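Local coordinates for protein acetyltransferase (Sinorhizobium meliloti, PDB 4JXR) that probably transfers the acetyl group of acetyl-CoA to an acceptor such as phosphinothricin, as a GNAT-fold acyltransferase, at residues Thr50-Pro55 with Asp181-Ser186; Leu84-Ile89 with Ile121-Gly126; Glu19-Ser24 with Ile67-Ala72. One frame throughout, in Å; residues are numbered along the deposited sequence.

Interaction 1 (Thr50-Pro55 with Asp181-Ser186)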
ATOM      1  N   THR A  50       0.036  -9.145 -15.727  1.00  9.32           N
ATOM      2  CA  THR A  50       0.859  -9.897 -16.617  1.00  9.97           C
ATOM      3  C   THR A  50       1.613  -9.013 -17.583  1.00 10.92           C
ATOM      4  O   THR A  50       2.758  -9.345 -17.943  1.00 11.48           O
ATOM      5  CB  THR A  50       0.053 -10.970 -17.389  1.00 11.75           C
ATOM      6  OG1 THR A  50      -0.989 -10.382 -18.169  1.00 12.37           O
ATOM      7  CG2 THR A  50      -0.504 -12.011 -16.407  1.00 12.90           C
ATOM      8  N   GLY A  51       1.080  -7.863 -17.953  1.00 11.30           N
ATOM      9  CA  GLY A  51       1.795  -6.926 -18.797  1.00 12.23           C
ATOM     10  C   GLY A  51       3.015  -6.366 -18.125  1.00 12.07           C
ATOM     11  O   GLY A  51       3.972  -5.957 -18.821  1.00 14.83           O
ATOM     12  N   ASN A  52       3.065  -6.350 -16.808  1.00 11.21           N
ATOM     13  CA  ASN A  52       4.219  -5.938 -16.044  1.00 11.13           C
ATOM     14  C   ASN A  52       5.225  -7.060 -15.801  1.00 10.80           C
ATOM     15  O   ASN A  52       6.194  -6.862 -15.083  1.00 11.67           O
ATOM     16  CB  ASN A  52       3.763  -5.301 -14.723  1.00 12.09           C
ATOM     17  CG  ASN A  52       3.255  -3.908 -14.865  1.00 13.45           C
ATOM     18  OD1 ASN A  52       3.857  -3.100 -15.558  1.00 15.97           O
ATOM     19  ND2 ASN A  52       2.232  -3.578 -14.107  1.00 13.26           N
ATOM     20  N   GLY A  53       4.981  -8.228 -16.363  1.00 10.32           N
ATOM     21  CA  GLY A  53       5.911  -9.342 -16.262  1.00 10.37           C
ATOM     22  C   GLY A  53       5.748 -10.209 -15.029  1.00  9.42           C
ATOM     23  O   GLY A  53       6.511 -11.148 -14.845  1.00 10.04           O
ATOM     24  N   TYR A  54       4.750  -9.929 -14.201  1.00  8.77           N
ATOM     25  CA  TYR A  54       4.548 -10.700 -12.992  1.00  8.43           C
ATOM     26  C   TYR A  54       3.864 -12.029 -13.288  1.00  7.96           C
ATOM     27  O   TYR A  54       3.041 -12.106 -14.199  1.00  9.38           O
ATOM     28  CB  TYR A  54       3.653  -9.893 -12.041  1.00  8.73           C
ATOM     29  CG  TYR A  54       4.224  -8.615 -11.528  1.00  8.36           C
ATOM     30  CD1 TYR A  54       5.386  -8.561 -10.767  1.00  8.30           C
ATOM     31  CD2 TYR A  54       3.579  -7.407 -11.729  1.00  9.01           C
ATOM     32  CE1 TYR A  54       5.869  -7.388 -10.245  1.00  8.04           C
ATOM     33  CE2 TYR A  54       4.051  -6.219 -11.200  1.00  9.17           C
ATOM     34  CZ  TYR A  54       5.202  -6.204 -10.441  1.00  8.10           C
ATOM     35  OH  TYR A  54       5.628  -5.030  -9.921  1.00  8.81           O
ATOM     36  N   PRO A  55       4.110 -13.044 -12.481  1.00  7.74           N
ATOM     37  CA  PRO A  55       3.493 -14.355 -12.666  1.00  8.19           C
ATOM     38  C   PRO A  55       2.056 -14.353 -12.155  1.00  7.83           C
ATOM     39  O   PRO A  55       1.744 -13.797 -11.098  1.00  8.34           O
ATOM     40  CB  PRO A  55       4.370 -15.286 -11.842  1.00  9.01           C
ATOM     41  CG  PRO A  55       4.902 -14.378 -10.730  1.00  8.74           C
ATOM     42  CD  PRO A  55       5.123 -13.074 -11.426  1.00  8.49           C
ATOM     43  N   ASP A 181      14.718  -4.412 -12.773  1.00 10.27           N
ATOM     44  CA  ASP A 181      15.234  -3.046 -12.681  1.00 10.50           C
ATOM     45  C   ASP A 181      14.567  -2.131 -13.675  1.00 10.79           C
ATOM     46  O   ASP A 181      14.555  -0.908 -13.472  1.00 12.00           O
ATOM     47  CB  ASP A 181      16.748  -3.044 -12.949  1.00 11.44           C
ATOM     48  CG  ASP A 181      17.368  -1.727 -12.663  1.00 11.86           C
ATOM     49  OD1 ASP A 181      17.200  -1.190 -11.561  1.00 12.95           O
ATOM     50  OD2 ASP A 181      18.086  -1.192 -13.557  1.00 13.74           O
ATOM     51  N   THR A 182      14.062  -2.691 -14.754  1.00 11.40           N
ATOM     52  CA  THR A 182      13.416  -1.957 -15.817  1.00 11.62           C
ATOM     53  C   THR A 182      11.968  -1.536 -15.535  1.00 11.99           C
ATOM     54  O   THR A 182      11.369  -0.831 -16.334  1.00 13.21           O
ATOM     55  CB  THR A 182      13.445  -2.789 -17.091  1.00 13.72           C
ATOM     56  OG1 THR A 182      12.914  -4.073 -16.766  1.00 14.39           O
ATOM     57  CG2 THR A 182      14.861  -2.974 -17.577  1.00 16.65           C
ATOM     58  N   LEU A 183      11.381  -1.998 -14.409  1.00 10.97           N
ATOM     59  CA  LEU A 183      10.013  -1.615 -14.059  1.00 10.66           C
ATOM     60  C   LEU A 183       9.976  -0.226 -13.477  1.00 10.35           C
ATOM     61  O   LEU A 183      10.816   0.193 -12.691  1.00 11.05           O
ATOM     62  CB  LEU A 183       9.427  -2.563 -13.017  1.00 11.36           C
ATOM     63  CG  LEU A 183       8.936  -3.900 -13.507  1.00 12.04           C
ATOM     64  CD1 LEU A 183       8.600  -4.764 -12.321  1.00 12.67           C
ATOM     65  CD2 LEU A 183       7.717  -3.729 -14.357  1.00 14.43           C
ATOM     66  N   TYR A 184       8.901   0.472 -13.818  1.00 11.50           N
ATOM     67  CA  TYR A 184       8.563   1.736 -13.184  1.00 11.50           C
ATOM     68  C   TYR A 184       9.604   2.812 -13.372  1.00 12.03           C
ATOM     69  O   TYR A 184       9.868   3.593 -12.478  1.00 13.58           O
ATOM     70  CB  TYR A 184       8.190   1.564 -11.689  1.00 11.58           C
ATOM     71  CG  TYR A 184       7.208   0.408 -11.487  1.00 11.07           C
ATOM     72  CD1 TYR A 184       6.081   0.241 -12.285  1.00 11.98           C
ATOM     73  CD2 TYR A 184       7.400  -0.503 -10.495  1.00 10.47           C
ATOM     74  CE1 TYR A 184       5.241  -0.848 -12.137  1.00 11.93           C
ATOM     75  CE2 TYR A 184       6.579  -1.603 -10.319  1.00 10.43           C
ATOM     76  CZ  TYR A 184       5.520  -1.777 -11.167  1.00 10.69           C
ATOM     77  OH  TYR A 184       4.654  -2.864 -11.082  1.00 12.08           O
ATOM     78  N   ARG A 185      10.223   2.865 -14.552  1.00 12.53           N
ATOM     79  CA  ARG A 185      11.271   3.826 -14.877  1.00 13.43           C
ATOM     80  C   ARG A 185      10.697   4.804 -15.897  1.00 18.97           C
ATOM     81  O   ARG A 185       9.795   4.465 -16.649  1.00 35.55           O
ATOM     82  CB  ARG A 185      12.514   3.146 -15.439  1.00 13.40           C
ATOM     83  CG  ARG A 185      12.965   1.961 -14.647  1.00 12.71           C
ATOM     84  CD  ARG A 185      13.264   2.197 -13.171  1.00 11.42           C
ATOM     85  NE  ARG A 185      14.313   3.164 -12.899  1.00 11.63           N
ATOM     86  CZ  ARG A 185      15.586   2.833 -12.862  1.00 11.34           C
ATOM     87  NH1 ARG A 185      16.018   1.602 -13.098  1.00 12.54           N
ATOM     88  NH2 ARG A 185      16.465   3.770 -12.545  1.00 13.39           N
ATOM     89  N   SER A 186      11.185   5.992 -15.924  1.00 22.62           N
ATOM     90  CA  SER A 186      10.538   6.957 -16.836  1.00 31.03           C
ATOM     91  C   SER A 186      11.361   8.236 -16.890  1.00 50.47           C
ATOM     92  O   SER A 186      10.979   9.229 -17.520  1.00 65.30           O
ATOM     93  CB  SER A 186       9.053   7.208 -16.444  1.00 32.75           C
ATOM     94  OG  SER A 186       8.906   7.900 -15.209  1.00 38.76           O
ATOM     95  OXT SER A 186      12.447   8.257 -16.296  1.00 43.09           O
TER

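Interaction 2 (Leu84-Ile89 with Ile121-Gly126)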
ATOM      1  N   LEU A  84      10.425  -5.254  -4.986  1.00  7.37           N
ATOM      2  CA  LEU A  84       9.462  -5.795  -4.002  1.00  7.04           C
ATOM      3  C   LEU A  84       8.212  -6.238  -4.730  1.00  6.93           C
ATOM      4  O   LEU A  84       7.636  -5.500  -5.527  1.00  7.61           O
ATOM      5  CB  LEU A  84       9.125  -4.689  -3.020  1.00  7.66           C
ATOM      6  CG  LEU A  84       7.999  -5.005  -2.010  1.00  7.16           C
ATOM      7  CD1 LEU A  84       8.354  -6.135  -1.104  1.00  7.96           C
ATOM      8  CD2 LEU A  84       7.641  -3.764  -1.230  1.00  8.02           C
ATOM      9  N   VAL A  85       7.757  -7.436  -4.412  1.00  7.04           N
ATOM     10  CA  VAL A  85       6.499  -7.963  -4.889  1.00  7.32           C
ATOM     11  C   VAL A  85       5.618  -8.333  -3.688  1.00  7.23           C
ATOM     12  O   VAL A  85       6.101  -8.589  -2.583  1.00  8.23           O
ATOM     13  CB  VAL A  85       6.661  -9.179  -5.801  1.00  8.48           C
ATOM     14  CG1 VAL A  85       7.028  -8.754  -7.199  1.00 10.55           C
ATOM     15  CG2 VAL A  85       7.669 -10.181  -5.253  1.00  9.75           C
ATOM     16  N   GLU A  86       4.321  -8.347  -3.936  1.00  7.49           N
ATOM     17  CA  GLU A  86       3.323  -8.747  -2.973  1.00  7.28           C
ATOM     18  C   GLU A  86       2.575  -9.929  -3.541  1.00  7.22           C
ATOM     19  O   GLU A  86       2.172  -9.908  -4.718  1.00  8.35           O
ATOM     20  CB  GLU A  86       2.355  -7.602  -2.750  1.00  8.26           C
ATOM     21  CG  GLU A  86       1.202  -7.931  -1.827  1.00  9.03           C
ATOM     22  CD  GLU A  86       0.354  -6.746  -1.459  1.00 10.75           C
ATOM     23  OE1 GLU A  86       0.759  -5.605  -1.651  1.00 14.56           O
ATOM     24  OE2 GLU A  86      -0.775  -6.967  -0.933  1.00 11.64           O
ATOM     25  N   ASP A  87       2.286 -10.957  -2.737  1.00  7.53           N
ATOM     26  CA  ASP A  87       1.532 -12.095  -3.197  1.00  7.68           C
ATOM     27  C   ASP A  87       0.066 -11.991  -2.870  1.00  8.03           C
ATOM     28  O   ASP A  87      -0.296 -11.486  -1.801  1.00 10.44           O
ATOM     29  CB  ASP A  87       2.055 -13.432  -2.577  1.00  9.77           C
ATOM     30  CG  ASP A  87       1.907 -13.558  -1.119  1.00 10.75           C
ATOM     31  OD1 ASP A  87       2.765 -12.959  -0.379  1.00 13.28           O
ATOM     32  OD2 ASP A  87       1.019 -14.335  -0.681  1.00 10.62           O
ATOM     33  N   SER A  88      -0.756 -12.538  -3.756  1.00  8.37           N
ATOM     34  CA  SER A  88      -2.192 -12.687  -3.573  1.00  9.61           C
ATOM     35  C   SER A  88      -2.563 -14.099  -3.930  1.00  8.72           C
ATOM     36  O   SER A  88      -2.149 -14.622  -4.954  1.00  9.97           O
ATOM     37  CB  SER A  88      -2.940 -11.755  -4.506  1.00 12.35           C
ATOM     38  OG  SER A  88      -2.712 -10.380  -4.169  1.00 13.93           O
ATOM     39  N   ILE A  89      -3.323 -14.778  -3.069  1.00  9.10           N
ATOM     40  CA  ILE A  89      -3.706 -16.174  -3.228  1.00  9.36           C
ATOM     41  C   ILE A  89      -5.169 -16.317  -2.899  1.00  8.73           C
ATOM     42  O   ILE A  89      -5.597 -15.907  -1.830  1.00  9.92           O
ATOM     43  CB  ILE A  89      -2.904 -17.079  -2.300  1.00 10.44           C
ATOM     44  CG1 ILE A  89      -1.414 -16.906  -2.456  1.00 12.57           C
ATOM     45  CG2 ILE A  89      -3.304 -18.549  -2.512  1.00 12.19           C
ATOM     46  CD1 ILE A  89      -0.676 -17.605  -1.373  1.00 15.90           C
ATOM     47  N   ILE A 121       6.303  -9.343   0.136  1.00  7.52           N
ATOM     48  CA  ILE A 121       5.426  -8.969   1.245  0.80  8.17           C
ATOM     49  C   ILE A 121       4.069  -9.590   1.050  1.00  8.01           C
ATOM     50  O   ILE A 121       3.562  -9.697  -0.059  1.00  9.12           O
ATOM     51  CB  ILE A 121       5.379  -7.396   1.364  0.80 10.60           C
ATOM     52  CG1 ILE A 121       4.666  -6.856   2.597  0.80 13.00           C
ATOM     53  CG2 ILE A 121       4.765  -6.753   0.141  0.80 11.02           C
ATOM     54  CD1 ILE A 121       4.956  -5.368   2.836  0.80 17.26           C
ATOM     55  N   ALA A 122       3.467 -10.012   2.158  1.00  8.40           N
ATOM     56  CA  ALA A 122       2.081 -10.420   2.220  1.00  8.70           C
ATOM     57  C   ALA A 122       1.346  -9.440   3.145  1.00  8.60           C
ATOM     58  O   ALA A 122       1.802  -9.145   4.235  1.00  9.76           O
ATOM     59  CB  ALA A 122       1.934 -11.825   2.745  1.00 11.16           C
ATOM     60  N   VAL A 123       0.225  -8.953   2.660  1.00  8.75           N
ATOM     61  CA  VAL A 123      -0.660  -8.051   3.407  1.00  9.24           C
ATOM     62  C   VAL A 123      -1.921  -8.835   3.653  1.00  9.05           C
ATOM     63  O   VAL A 123      -2.687  -9.079   2.709  1.00 11.48           O
ATOM     64  CB  VAL A 123      -0.918  -6.751   2.637  1.00 10.37           C
ATOM     65  CG1 VAL A 123      -1.858  -5.870   3.468  1.00 11.27           C
ATOM     66  CG2 VAL A 123       0.369  -6.040   2.302  1.00 12.02           C
ATOM     67  N   ILE A 124      -2.100  -9.356   4.851  1.00  8.95           N
ATOM     68  CA  ILE A 124      -3.068 -10.398   5.170  1.00  9.25           C
ATOM     69  C   ILE A 124      -4.298  -9.765   5.787  1.00  8.82           C
ATOM     70  O   ILE A 124      -4.302  -9.309   6.937  1.00  8.97           O
ATOM     71  CB  ILE A 124      -2.453 -11.445   6.074  1.00  9.97           C
ATOM     72  CG1 ILE A 124      -1.259 -12.104   5.240  1.00 12.94           C
ATOM     73  CG2 ILE A 124      -3.491 -12.507   6.461  1.00 10.51           C
ATOM     74  CD1 ILE A 124      -0.474 -13.122   6.004  1.00 15.64           C
ATOM     75  N   GLY A 125      -5.370  -9.736   5.022  1.00 10.43           N
ATOM     76  CA  GLY A 125      -6.638  -9.168   5.477  1.00 10.43           C
ATOM     77  C   GLY A 125      -7.193  -9.926   6.636  1.00 11.50           C
ATOM     78  O   GLY A 125      -7.218 -11.171   6.700  1.00 12.47           O
ATOM     79  N   GLY A 126      -7.629  -9.172   7.609  1.00 10.12           N
ATOM     80  CA  GLY A 126      -8.138  -9.772   8.822  1.00 10.16           C
ATOM     81  C   GLY A 126      -7.115 -10.398   9.696  1.00 10.87           C
ATOM     82  O   GLY A 126      -7.483 -10.953  10.739  1.00 12.38           O
TER
HETATM   83  O   HOH W   1      -0.929  -9.511   0.013  1.00 12.52           O

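Interaction 3 (Glu19-Ser24 with Ile67-Ala72)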
ATOM      1  N   GLU A  19     -15.195 -15.889 -10.491  1.00 10.17           N
ATOM      2  CA  GLU A  19     -16.096 -16.556  -9.525  0.70 11.59           C
ATOM      3  C   GLU A  19     -15.483 -16.902  -8.078  1.00 10.73           C
ATOM      4  O   GLU A  19     -16.039 -16.705  -6.976  1.00 11.93           O
ATOM      5  CB  GLU A  19     -16.721 -17.830 -10.087  0.70 12.97           C
ATOM      6  CG  GLU A  19     -17.705 -18.465  -9.077  0.70 17.39           C
ATOM      7  CD  GLU A  19     -18.700 -17.455  -8.454  0.70 27.56           C
ATOM      8  OE1 GLU A  19     -18.851 -17.368  -7.178  0.70 34.07           O
ATOM      9  OE2 GLU A  19     -19.343 -16.747  -9.258  0.70 31.46           O
ATOM     10  N   ILE A  20     -14.197 -17.316  -8.177  1.00 10.35           N
ATOM     11  CA  ILE A  20     -13.438 -17.559  -6.973  1.00 10.26           C
ATOM     12  C   ILE A  20     -13.298 -16.276  -6.185  1.00 10.05           C
ATOM     13  O   ILE A  20     -13.508 -16.235  -4.970  1.00 11.16           O
ATOM     14  CB  ILE A  20     -12.083 -18.209  -7.272  1.00  9.87           C
ATOM     15  CG1 ILE A  20     -12.279 -19.610  -7.827  1.00 11.06           C
ATOM     16  CG2 ILE A  20     -11.189 -18.247  -6.068  1.00 11.34           C
ATOM     17  CD1 ILE A  20     -11.058 -20.193  -8.505  1.00 13.19           C
ATOM     18  N   TYR A  21     -12.891 -15.214  -6.866  1.00  9.59           N
ATOM     19  CA  TYR A  21     -12.714 -13.947  -6.186  1.00  9.34           C
ATOM     20  C   TYR A  21     -14.052 -13.423  -5.649  1.00 10.36           C
ATOM     21  O   TYR A  21     -14.100 -12.893  -4.545  1.00 11.13           O
ATOM     22  CB  TYR A  21     -12.057 -12.917  -7.106  1.00  9.22           C
ATOM     23  CG  TYR A  21     -11.614 -11.658  -6.382  1.00  8.90           C
ATOM     24  CD1 TYR A  21     -10.683 -11.716  -5.354  1.00  9.49           C
ATOM     25  CD2 TYR A  21     -12.130 -10.420  -6.721  1.00  9.59           C
ATOM     26  CE1 TYR A  21     -10.287 -10.573  -4.685  1.00 10.03           C
ATOM     27  CE2 TYR A  21     -11.734  -9.269  -6.060  1.00  9.89           C
ATOM     28  CZ  TYR A  21     -10.808  -9.355  -5.041  1.00  9.55           C
ATOM     29  OH  TYR A  21     -10.398  -8.229  -4.369  1.00 11.41           O
ATOM     30  N   ARG A  22     -15.127 -13.567  -6.426  1.00 10.15           N
ATOM     31  CA  ARG A  22     -16.438 -13.128  -5.955  0.50 10.91           C
ATOM     32  C   ARG A  22     -16.781 -13.762  -4.586  1.00 11.19           C
ATOM     33  O   ARG A  22     -17.255 -13.077  -3.666  1.00 11.93           O
ATOM     34  CB  ARG A  22     -17.502 -13.495  -6.987  0.50 11.94           C
ATOM     35  CG  ARG A  22     -18.936 -13.232  -6.528  0.50 13.95           C
ATOM     36  CD  ARG A  22     -19.979 -13.535  -7.623  0.50 16.98           C
ATOM     37  NE  ARG A  22     -21.294 -13.002  -7.228  0.50 20.66           N
ATOM     38  CZ  ARG A  22     -21.750 -11.795  -7.548  0.50 20.59           C
ATOM     39  NH1 ARG A  22     -21.049 -10.979  -8.337  0.50 22.27           N
ATOM     40  NH2 ARG A  22     -22.928 -11.421  -7.086  0.50 23.96           N
ATOM     41  N   GLU A  23     -16.552 -15.070  -4.467  1.00 11.66           N
ATOM     42  CA  GLU A  23     -16.894 -15.776  -3.237  1.00 12.86           C
ATOM     43  C   GLU A  23     -16.059 -15.175  -2.109  1.00 12.42           C
ATOM     44  O   GLU A  23     -16.544 -15.019  -0.960  1.00 14.16           O
ATOM     45  CB  GLU A  23     -16.664 -17.273  -3.418  1.00 14.67           C
ATOM     46  CG  GLU A  23     -17.147 -18.145  -2.266  1.00 18.38           C
ATOM     47  CD  GLU A  23     -16.320 -18.130  -0.993  1.00 21.17           C
ATOM     48  OE1 GLU A  23     -15.045 -17.962  -0.975  1.00 21.35           O
ATOM     49  OE2 GLU A  23     -17.000 -18.444   0.040  1.00 23.80           O
ATOM     50  N   SER A  24     -14.778 -14.893  -2.363  1.00 11.98           N
ATOM     51  CA  SER A  24     -13.911 -14.291  -1.342  0.50 12.05           C
ATOM     52  C   SER A  24     -14.376 -12.896  -0.964  1.00 11.94           C
ATOM     53  O   SER A  24     -14.406 -12.526   0.232  1.00 13.84           O
ATOM     54  CB  SER A  24     -12.477 -14.234  -1.854  0.50 13.66           C
ATOM     55  OG  SER A  24     -11.572 -13.726  -0.868  0.50 14.77           O
ATOM     56  N   ILE A  67      -9.487 -24.197  -9.682  1.00 10.77           N
ATOM     57  CA  ILE A  67     -10.015 -24.208  -8.318  1.00 11.45           C
ATOM     58  C   ILE A  67      -9.317 -23.232  -7.381  1.00 10.34           C
ATOM     59  O   ILE A  67      -9.694 -23.102  -6.242  1.00 11.05           O
ATOM     60  CB  ILE A  67     -10.029 -25.642  -7.737  1.00 12.44           C
ATOM     61  CG1 ILE A  67      -8.634 -26.241  -7.727  1.00 14.49           C
ATOM     62  CG2 ILE A  67     -11.015 -26.507  -8.550  1.00 15.12           C
ATOM     63  CD1 ILE A  67      -8.516 -27.544  -7.008  1.00 15.10           C
ATOM     64  N   GLY A  68      -8.290 -22.539  -7.873  1.00  9.60           N
ATOM     65  CA  GLY A  68      -7.620 -21.506  -7.121  1.00  9.22           C
ATOM     66  C   GLY A  68      -6.721 -20.744  -8.052  1.00  8.65           C
ATOM     67  O   GLY A  68      -6.439 -21.191  -9.151  1.00  9.47           O
ATOM     68  N   TYR A  69      -6.232 -19.576  -7.580  1.00  8.60           N
ATOM     69  CA  TYR A  69      -5.300 -18.798  -8.400  1.00  8.19           C
ATOM     70  C   TYR A  69      -4.429 -17.975  -7.475  1.00  7.70           C
ATOM     71  O   TYR A  69      -4.738 -17.782  -6.296  1.00  8.50           O
ATOM     72  CB  TYR A  69      -6.022 -17.937  -9.435  1.00  8.92           C
ATOM     73  CG  TYR A  69      -6.768 -16.749  -8.874  1.00  8.33           C
ATOM     74  CD1 TYR A  69      -8.094 -16.865  -8.422  1.00  8.51           C
ATOM     75  CD2 TYR A  69      -6.200 -15.518  -8.792  1.00  8.66           C
ATOM     76  CE1 TYR A  69      -8.759 -15.805  -7.918  1.00  8.89           C
ATOM     77  CE2 TYR A  69      -6.860 -14.456  -8.279  1.00  9.30           C
ATOM     78  CZ  TYR A  69      -8.159 -14.566  -7.848  1.00  9.16           C
ATOM     79  OH  TYR A  69      -8.873 -13.523  -7.323  1.00 10.54           O
ATOM     80  N   ALA A  70      -3.341 -17.483  -8.038  1.00  7.93           N
ATOM     81  CA  ALA A  70      -2.421 -16.646  -7.279  1.00  7.90           C
ATOM     82  C   ALA A  70      -1.632 -15.786  -8.240  1.00  8.01           C
ATOM     83  O   ALA A  70      -1.376 -16.187  -9.378  1.00  8.91           O
ATOM     84  CB  ALA A  70      -1.470 -17.491  -6.462  1.00  8.85           C
ATOM     85  N   TYR A  71      -1.197 -14.644  -7.752  1.00  7.73           N
ATOM     86  CA  TYR A  71      -0.312 -13.811  -8.542  1.00  7.85           C
ATOM     87  C   TYR A  71       0.583 -13.010  -7.645  1.00  7.65           C
ATOM     88  O   TYR A  71       0.289 -12.810  -6.460  1.00  7.97           O
ATOM     89  CB  TYR A  71      -1.086 -12.889  -9.519  1.00  8.77           C
ATOM     90  CG  TYR A  71      -2.038 -11.941  -8.861  1.00  8.55           C
ATOM     91  CD1 TYR A  71      -1.630 -10.719  -8.345  1.00  9.50           C
ATOM     92  CD2 TYR A  71      -3.391 -12.204  -8.827  1.00 12.12           C
ATOM     93  CE1 TYR A  71      -2.525  -9.867  -7.736  1.00 11.86           C
ATOM     94  CE2 TYR A  71      -4.274 -11.326  -8.235  1.00 15.26           C
ATOM     95  CZ  TYR A  71      -3.834 -10.163  -7.699  1.00 14.54           C
ATOM     96  OH  TYR A  71      -4.735  -9.290  -7.144  1.00 23.06           O
ATOM     97  N   ALA A  72       1.684 -12.534  -8.206  1.00  7.71           N
ATOM     98  CA  ALA A  72       2.479 -11.497  -7.612  1.00  7.98           C
ATOM     99  C   ALA A  72       2.223 -10.202  -8.328  1.00  8.13           C
ATOM    100  O   ALA A  72       1.914 -10.192  -9.530  1.00  9.44           O
ATOM    101  CB  ALA A  72       3.969 -11.839  -7.681  1.00 10.08           C
TER

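Interaction 1 (Thr50-Pro55 with Asp181-Ser186)
Tyr54 and Tyr184 reach toward each other tip to tip, their hydroxyls 2.6 Å apart from OH to OH, where the C-terminal tail of this GNAT-family chain folds back on the loop after helix 39-51. Each hydroxyl lies at the edge of the other ring, near its plane, so the rings meet through their oxygens and do not stack; Tyr184 OH also comes within 3.4 Å of Tyr54 CE2. The short spacing fits a hydrogen bond between the phenols, though the proton of Tyr184 may have a second acceptor. The two methyls of Leu183 part beside this pair: CD1 lies 3.8 Å from Tyr54 OH and CD2 3.6 Å from Asn52 O. The hydrogen bond of that carbonyl comes from outside the contact, from Tyr179 OH. The Asn52 amide crosses the Tyr184 side chain at about a right angle, its plane 74° from the ring, with ND2 3.9 Å from Tyr184 OH. Helix 39-51 ends in a Schellman motif, where Gly53 takes a positive phi of 87° and turns the chain toward Tyr54. Beyond the contact, Arg185 NH2 forms a salt bridge with Glu34 OE2 of the second subunit. Within the tail, Arg185 NH1 donates to Asp181 O at 2.9 Å, the oxygen lying in the guanidinium plane.

Interaction 2 (Leu84-Ile89 with Ile121-Gly126)
Ile121 and Glu86 form a parallel beta bridge, with Ile121 N donating to Val85 O at 2.8 Å and Asp87 N to Ile121 O at 3.2 Å. Past this bridge the strand segments diverge, their directions 44° apart. On the Glu86 face, Ile121 CG2, in the conformer described, meets Leu84 CD1 at 3.8 Å and Glu86 CB at 3.9 Å; Leu84 CG stands anti to its backbone N (chi1 173°), and CD1 beyond it makes the touch. Glu86 runs out extended, its CG anti to the backbone N (chi1 176°), and OE2 ends 3.6 Å from Val123 CG2. Its other oxygen, OE1, forms a salt bridge with Arg76 of the second subunit. The strands belong to the beta-alpha-beta unit of strand 84-91, helix 100-115 and strand 119-125, part of the acetyl-CoA-binding core of the GNAT fold; Ile89, farther along the first strand, is a residue of the acetyl-CoA site. Where the backbones part, a water takes the place of direct strand pairing: it accepts from Val123 N at 2.9 Å and lies within donating distance of Asp87 O and Glu86 OE2. Asp87 turns to the other face of the sheet, under helices 100-115 and 129-137. There OD1 rests 3.4 Å from Ala122 CB, while OD2 is hydrogen-bonded to His135 NE2.

Interaction 3 (Glu19-Ser24 with Ile67-Ala72)
Ile20 and Tyr69 carry most of the contact between helix 14-27 and strand 66-74, whose segments cross almost perpendicularly, 9.2 Å apart at closest axis approach. The Ile20 and Tyr69 side chains slide past each other in opposite directions, Ile20 CG2 lying 3.9 Å from Tyr69 CE1, oblique to the ring. The other branch of Ile20 goes to the backbone: CD1 sits 3.7 Å from both Ile67 C and Gly68 N. That peptide belongs to a classic beta bulge, in which Ile67 and Gly68 together face Ala59 of the adjoining strand. The helix thus lies across one side of the central GNAT sheet, while Ile67 and Ala70 point to the opposite side, against helix 100-115. Tyr69 CG occupies the position between backbone N and carbonyl carbon (chi1 72°), and the ring extends to the base of Tyr21. Its OH comes within 3.2 Å of both Tyr21 CB and Tyr21 CD1, oblique to the second ring, with no hydrogen bond between the two segments. Tyr90 of the neighbouring strand meets both rings, edge-to-face in the case of Tyr21. The phenol of Tyr21 points beyond the contact, its OH hydrogen-bonded to Thr31 OG1 and Glu33 OE1.

Interactions 2 and 3 share the central sheet: strands 84-91 and 66-74 are neighbours in it, with Ser88 N 2.9 Å from Tyr71 O, a probable hydrogen bond, and the centres of the two contacts are about 14 Å apart. Interaction 1 lies at the margin, its centre about 18 Å from that of interaction 2, yet Tyr54 CE1 packs 3.5 Å from Val85 CG1. Its loop also meets strand 66-74, where Pro55 O and Ala72 N are 3.2 Å apart. The acetyl-CoA site, without ligand in this chain, is reached by the other two: interaction 2 holds Ile89, and Gly68 of interaction 3 lies about 4 Å from the side chain of Leu91, another site residue. Interactions 1 and 2 both touch the second subunit.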